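Local coordinates for protein coclaurine N-methyltransferase (Coptis japonica, PDB 6GKV) that transfers a methyl group from S-adenosyl-L-methionine to the ring nitrogen of coclaurine and related tetrahydroisoquinolines in alkaloid biosynthesis, at residues Ile48-Arg59 with Ser260-Asp269. Sequence-based numbering, arbitrary orientation.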
loop_
_atom_site.group_PDB
_atom_site.type_symbol
_atom_site.label_atom_id
_atom_site.label_comp_id
_atom_site.label_asym_id
_atom_site.label_seq_id
_atom_site.Cartn_x
_atom_site.Cartn_y
_atom_site.Cartn_z
ATOM N N ILE A 48 -5.123 -7.320 -4.862
ATOM C CA ILE A 48 -4.818 -5.933 -5.238
ATOM C C ILE A 48 -5.932 -5.379 -6.123
ATOM O O ILE A 48 -6.353 -4.260 -5.947
ATOM C CB ILE A 48 -3.447 -5.819 -5.955
ATOM C CG1 ILE A 48 -2.320 -6.090 -4.970
ATOM C CG2 ILE A 48 -3.202 -4.421 -6.493
ATOM C CD1 ILE A 48 -2.311 -5.096 -3.842
ATOM N N ALA A 49 -6.404 -6.194 -7.062
ATOM C CA ALA A 49 -7.560 -5.880 -7.888
ATOM C C ALA A 49 -8.816 -5.541 -7.067
ATOM O O ALA A 49 -9.558 -4.642 -7.452
ATOM C CB ALA A 49 -7.849 -7.035 -8.827
ATOM N N GLU A 50 -9.059 -6.248 -5.956
ATOM C CA GLU A 50 -10.150 -5.881 -5.021
ATOM C C GLU A 50 -9.975 -4.486 -4.441
ATOM O O GLU A 50 -10.932 -3.741 -4.305
ATOM C CB GLU A 50 -10.257 -6.874 -3.866
ATOM C CG GLU A 50 -10.910 -8.180 -4.240
ATOM C CD GLU A 50 -12.298 -7.968 -4.850
ATOM O OE1 GLU A 50 -13.128 -7.245 -4.241
ATOM O OE2 GLU A 50 -12.557 -8.518 -5.945
ATOM N N ILE A 51 -8.747 -4.122 -4.105
ATOM C CA ILE A 51 -8.510 -2.786 -3.587
ATOM C C ILE A 51 -8.804 -1.741 -4.668
ATOM O O ILE A 51 -9.235 -0.642 -4.365
ATOM C CB ILE A 51 -7.064 -2.617 -3.063
ATOM C CG1 ILE A 51 -6.781 -3.617 -1.938
ATOM C CG2 ILE A 51 -6.831 -1.167 -2.544
ATOM C CD1 ILE A 51 -7.526 -3.295 -0.663
ATOM N N GLN A 52 -8.587 -2.097 -5.933
ATOM C CA GLN A 52 -8.750 -1.145 -7.026
ATOM C C GLN A 52 -10.223 -0.972 -7.389
ATOM O O GLN A 52 -10.643 0.124 -7.752
ATOM C CB GLN A 52 -7.947 -1.598 -8.250
ATOM C CG GLN A 52 -6.445 -1.585 -8.028
ATOM C CD GLN A 52 -5.951 -0.217 -7.631
ATOM O OE1 GLN A 52 -5.921 0.697 -8.456
ATOM N NE2 GLN A 52 -5.572 -0.060 -6.356
ATOM N N ASN A 53 -10.990 -2.062 -7.301
ATOM C CA ASN A 53 -12.412 -2.035 -7.531
ATOM C C ASN A 53 -13.070 -1.069 -6.570
ATOM O O ASN A 53 -13.905 -0.254 -6.963
ATOM C CB ASN A 53 -13.008 -3.427 -7.370
ATOM C CG ASN A 53 -12.632 -4.343 -8.503
ATOM O OD1 ASN A 53 -12.078 -3.895 -9.503
ATOM N ND2 ASN A 53 -12.934 -5.637 -8.362
ATOM N N LEU A 54 -12.658 -1.133 -5.310
ATOM C CA LEU A 54 -13.213 -0.234 -4.318
ATOM C C LEU A 54 -12.675 1.212 -4.458
ATOM O O LEU A 54 -13.453 2.161 -4.444
ATOM C CB LEU A 54 -12.957 -0.783 -2.911
ATOM C CG LEU A 54 -13.746 -0.049 -1.822
ATOM C CD1 LEU A 54 -15.218 0.036 -2.210
ATOM C CD2 LEU A 54 -13.576 -0.707 -0.470
ATOM N N THR A 55 -11.365 1.396 -4.608
ATOM C CA THR A 55 -10.831 2.758 -4.757
ATOM C C THR A 55 -11.511 3.473 -5.919
ATOM O O THR A 55 -11.799 4.664 -5.843
ATOM C CB THR A 55 -9.312 2.783 -4.988
ATOM O OG1 THR A 55 -8.987 1.887 -6.058
ATOM C CG2 THR A 55 -8.568 2.345 -3.733
ATOM N N HIS A 56 -11.800 2.737 -6.981
ATOM C CA HIS A 56 -12.365 3.334 -8.184
ATOM C C HIS A 56 -13.862 3.626 -8.051
ATOM O O HIS A 56 -14.349 4.660 -8.534
ATOM C CB HIS A 56 -12.114 2.428 -9.381
ATOM C CG HIS A 56 -10.736 2.569 -9.951
ATOM N ND1 HIS A 56 -9.606 2.098 -9.304
ATOM C CD2 HIS A 56 -10.290 3.155 -11.088
ATOM C CE1 HIS A 56 -8.542 2.381 -10.022
ATOM N NE2 HIS A 56 -8.926 3.026 -11.114
ATOM N N SER A 57 -14.591 2.725 -7.400
ATOM C CA SER A 57 -16.034 2.899 -7.294
ATOM C C SER A 57 -16.357 4.070 -6.371
ATOM O O SER A 57 -17.320 4.801 -6.607
ATOM C CB SER A 57 -16.716 1.604 -6.811
ATOM O OG SER A 57 -16.214 1.166 -5.561
ATOM N N LEU A 58 -15.548 4.258 -5.328
ATOM C CA LEU A 58 -15.746 5.380 -4.419
ATOM C C LEU A 58 -15.602 6.729 -5.129
ATOM O O LEU A 58 -16.341 7.683 -4.807
ATOM C CB LEU A 58 -14.773 5.290 -3.242
ATOM C CG LEU A 58 -15.061 4.088 -2.320
ATOM C CD1 LEU A 58 -13.981 3.932 -1.282
ATOM C CD2 LEU A 58 -16.411 4.211 -1.637
ATOM N N ARG A 59 -14.688 6.807 -6.103
ATOM C CA ARG A 59 -14.432 8.059 -6.828
ATOM C C ARG A 59 -15.632 8.554 -7.655
ATOM O O ARG A 59 -15.670 9.713 -8.082
ATOM C CB ARG A 59 -13.204 7.917 -7.745
ATOM C CG ARG A 59 -11.863 7.903 -7.009
ATOM C CD ARG A 59 -10.674 7.707 -7.963
ATOM N NE ARG A 59 -9.436 7.346 -7.272
ATOM C CZ ARG A 59 -8.432 8.181 -7.011
ATOM N NH1 ARG A 59 -8.495 9.455 -7.365
ATOM N NH2 ARG A 59 -7.351 7.738 -6.387
ATOM N N SER A 260 -8.500 -0.768 3.859
ATOM C CA SER A 260 -7.206 -1.423 4.068
ATOM C C SER A 260 -6.278 -0.458 4.750
ATOM O O SER A 260 -6.473 0.759 4.681
ATOM C CB SER A 260 -6.597 -1.854 2.745
ATOM O OG SER A 260 -6.542 -0.716 1.898
ATOM N N ALA A 261 -5.249 -0.989 5.391
ATOM C CA ALA A 261 -4.232 -0.120 5.970
ATOM C C ALA A 261 -3.556 0.718 4.878
ATOM O O ALA A 261 -3.102 1.824 5.146
ATOM C CB ALA A 261 -3.214 -0.930 6.744
ATOM N N SER A 262 -3.531 0.198 3.649
ATOM C CA SER A 262 -2.905 0.872 2.495
ATOM C C SER A 262 -3.785 1.867 1.751
ATOM O O SER A 262 -3.370 2.394 0.721
ATOM C CB SER A 262 -2.463 -0.168 1.469
ATOM O OG SER A 262 -3.614 -0.657 0.777
ATOM N N PHE A 263 -4.996 2.100 2.244
ATOM C CA PHE A 263 -6.075 2.596 1.380
ATOM C C PHE A 263 -5.854 4.016 0.864
ATOM O O PHE A 263 -6.026 4.287 -0.326
ATOM C CB PHE A 263 -7.443 2.515 2.111
ATOM C CG PHE A 263 -8.616 2.362 1.168
ATOM C CD1 PHE A 263 -8.745 1.217 0.392
ATOM C CD2 PHE A 263 -9.576 3.349 1.052
ATOM C CE1 PHE A 263 -9.819 1.069 -0.486
ATOM C CE2 PHE A 263 -10.664 3.217 0.168
ATOM C CZ PHE A 263 -10.779 2.096 -0.606
ATOM N N PHE A 264 -5.446 4.915 1.744
ATOM C CA PHE A 264 -5.353 6.304 1.369
ATOM C C PHE A 264 -4.048 6.601 0.672
ATOM O O PHE A 264 -3.848 7.697 0.166
ATOM C CB PHE A 264 -5.564 7.163 2.598
ATOM C CG PHE A 264 -6.906 6.938 3.218
ATOM C CD1 PHE A 264 -8.055 7.281 2.525
ATOM C CD2 PHE A 264 -7.032 6.344 4.463
ATOM C CE1 PHE A 264 -9.324 7.056 3.070
ATOM C CE2 PHE A 264 -8.288 6.119 5.012
ATOM C CZ PHE A 264 -9.438 6.472 4.311
ATOM N N LEU A 265 -3.184 5.590 0.591
ATOM C CA LEU A 265 -2.032 5.655 -0.282
ATOM C C LEU A 265 -2.509 5.820 -1.727
ATOM O O LEU A 265 -1.737 6.212 -2.613
ATOM C CB LEU A 265 -1.160 4.396 -0.143
ATOM C CG LEU A 265 -0.553 4.100 1.244
ATOM C CD1 LEU A 265 0.335 2.873 1.211
ATOM C CD2 LEU A 265 0.215 5.297 1.825
ATOM N N TYR A 266 -3.783 5.505 -1.963
ATOM C CA TYR A 266 -4.322 5.494 -3.320
ATOM C C TYR A 266 -5.110 6.756 -3.602
ATOM O O TYR A 266 -5.739 6.883 -4.651
ATOM C CB TYR A 266 -5.206 4.266 -3.536
ATOM C CG TYR A 266 -4.444 2.959 -3.669
ATOM C CD1 TYR A 266 -3.753 2.649 -4.849
ATOM C CD2 TYR A 266 -4.422 2.037 -2.634
ATOM C CE1 TYR A 266 -3.052 1.473 -4.990
ATOM C CE2 TYR A 266 -3.714 0.818 -2.763
ATOM C CZ TYR A 266 -3.041 0.549 -3.947
ATOM O OH TYR A 266 -2.354 -0.637 -4.097
ATOM N N PHE A 267 -5.079 7.679 -2.647
ATOM C CA PHE A 267 -5.814 8.936 -2.751
ATOM C C PHE A 267 -4.845 10.100 -2.493
ATOM O O PHE A 267 -4.906 10.784 -1.463
ATOM C CB PHE A 267 -7.009 8.943 -1.776
ATOM C CG PHE A 267 -8.143 8.040 -2.212
ATOM C CD1 PHE A 267 -9.060 8.463 -3.187
ATOM C CD2 PHE A 267 -8.288 6.779 -1.662
ATOM C CE1 PHE A 267 -10.094 7.633 -3.611
ATOM C CE2 PHE A 267 -9.294 5.926 -2.096
ATOM C CZ PHE A 267 -10.214 6.358 -3.065
ATOM N N GLN A 268 -3.928 10.291 -3.441
ATOM C CA GLN A 268 -2.826 11.224 -3.277
ATOM C C GLN A 268 -2.746 12.194 -4.439
ATOM O O GLN A 268 -1.652 12.641 -4.803
ATOM C CB GLN A 268 -1.497 10.470 -3.125
ATOM C CG GLN A 268 -1.404 9.722 -1.817
ATOM C CD GLN A 268 0.001 9.255 -1.485
ATOM O OE1 GLN A 268 0.833 10.035 -1.032
ATOM N NE2 GLN A 268 0.264 7.969 -1.695
ATOM N N ASP A 269 -3.910 12.518 -5.007
ATOM C CA ASP A 269 -4.005 13.509 -6.067
ATOM C C ASP A 269 -3.709 14.938 -5.595
ATOM O O ASP A 269 -3.285 15.761 -6.393
ATOM C CB ASP A 269 -5.382 13.466 -6.705
ATOM C CG ASP A 269 -5.608 12.217 -7.514
ATOM O OD1 ASP A 269 -4.650 11.441 -7.695
ATOM O OD2 ASP A 269 -6.739 12.015 -7.996
#
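Phe263, Tyr266 and Phe267 turn their rings to one side of helix 44-58, where Ile51, Leu54, Thr55 and Leu58 receive them. Apolar packing centres on Phe263: Leu58 CD1 meets the ring edge, 3.7 Å from CE2, while Thr55 CG2 comes obliquely to within 3.7 Å of CE1. Leu54 CG lies 3.9 Å from CZ of the same ring. Phe263 CG stands anti to its backbone N (chi1 -153°), which carries the ring out to these three residues. Ile51 divides its branches, CG2 packing 3.7 Å from Tyr266 CE2 and CD1 reaching Ser260. Gln52 NE2 sits over one face of the Tyr266 ring, toward its rim, 3.3 Å from Tyr266 CE1; the phenol OH bonds to His276 of the second subunit. Phe267 CE1 comes over one face of the Arg59 guanidinium, near its rim, the two planes 16° apart. Arg59 NH1 makes a salt bridge of 3.2 Å to Asp269 OD2, bent at 140° and arriving from above the carboxylate plane, and pairs also with Glu207. A leucine in place of Arg59 would probably leave Asp269 and Glu207 without their shared cation. Asp269 OD1 hydrogen-bonds Ser272 of the second subunit, and OD2 has a second salt bridge, to Lys350 of that subunit. The contact thus fastens helix 44-58 to the loop leading into 272-279, an edge strand of the seven-stranded Rossmann-like methyltransferase sheet (order 3-2-1-4-5-7-6), bordered by helix 206-215 at Phe267 and strand 235-236 at Leu54 and Leu58, beside the dimer interface.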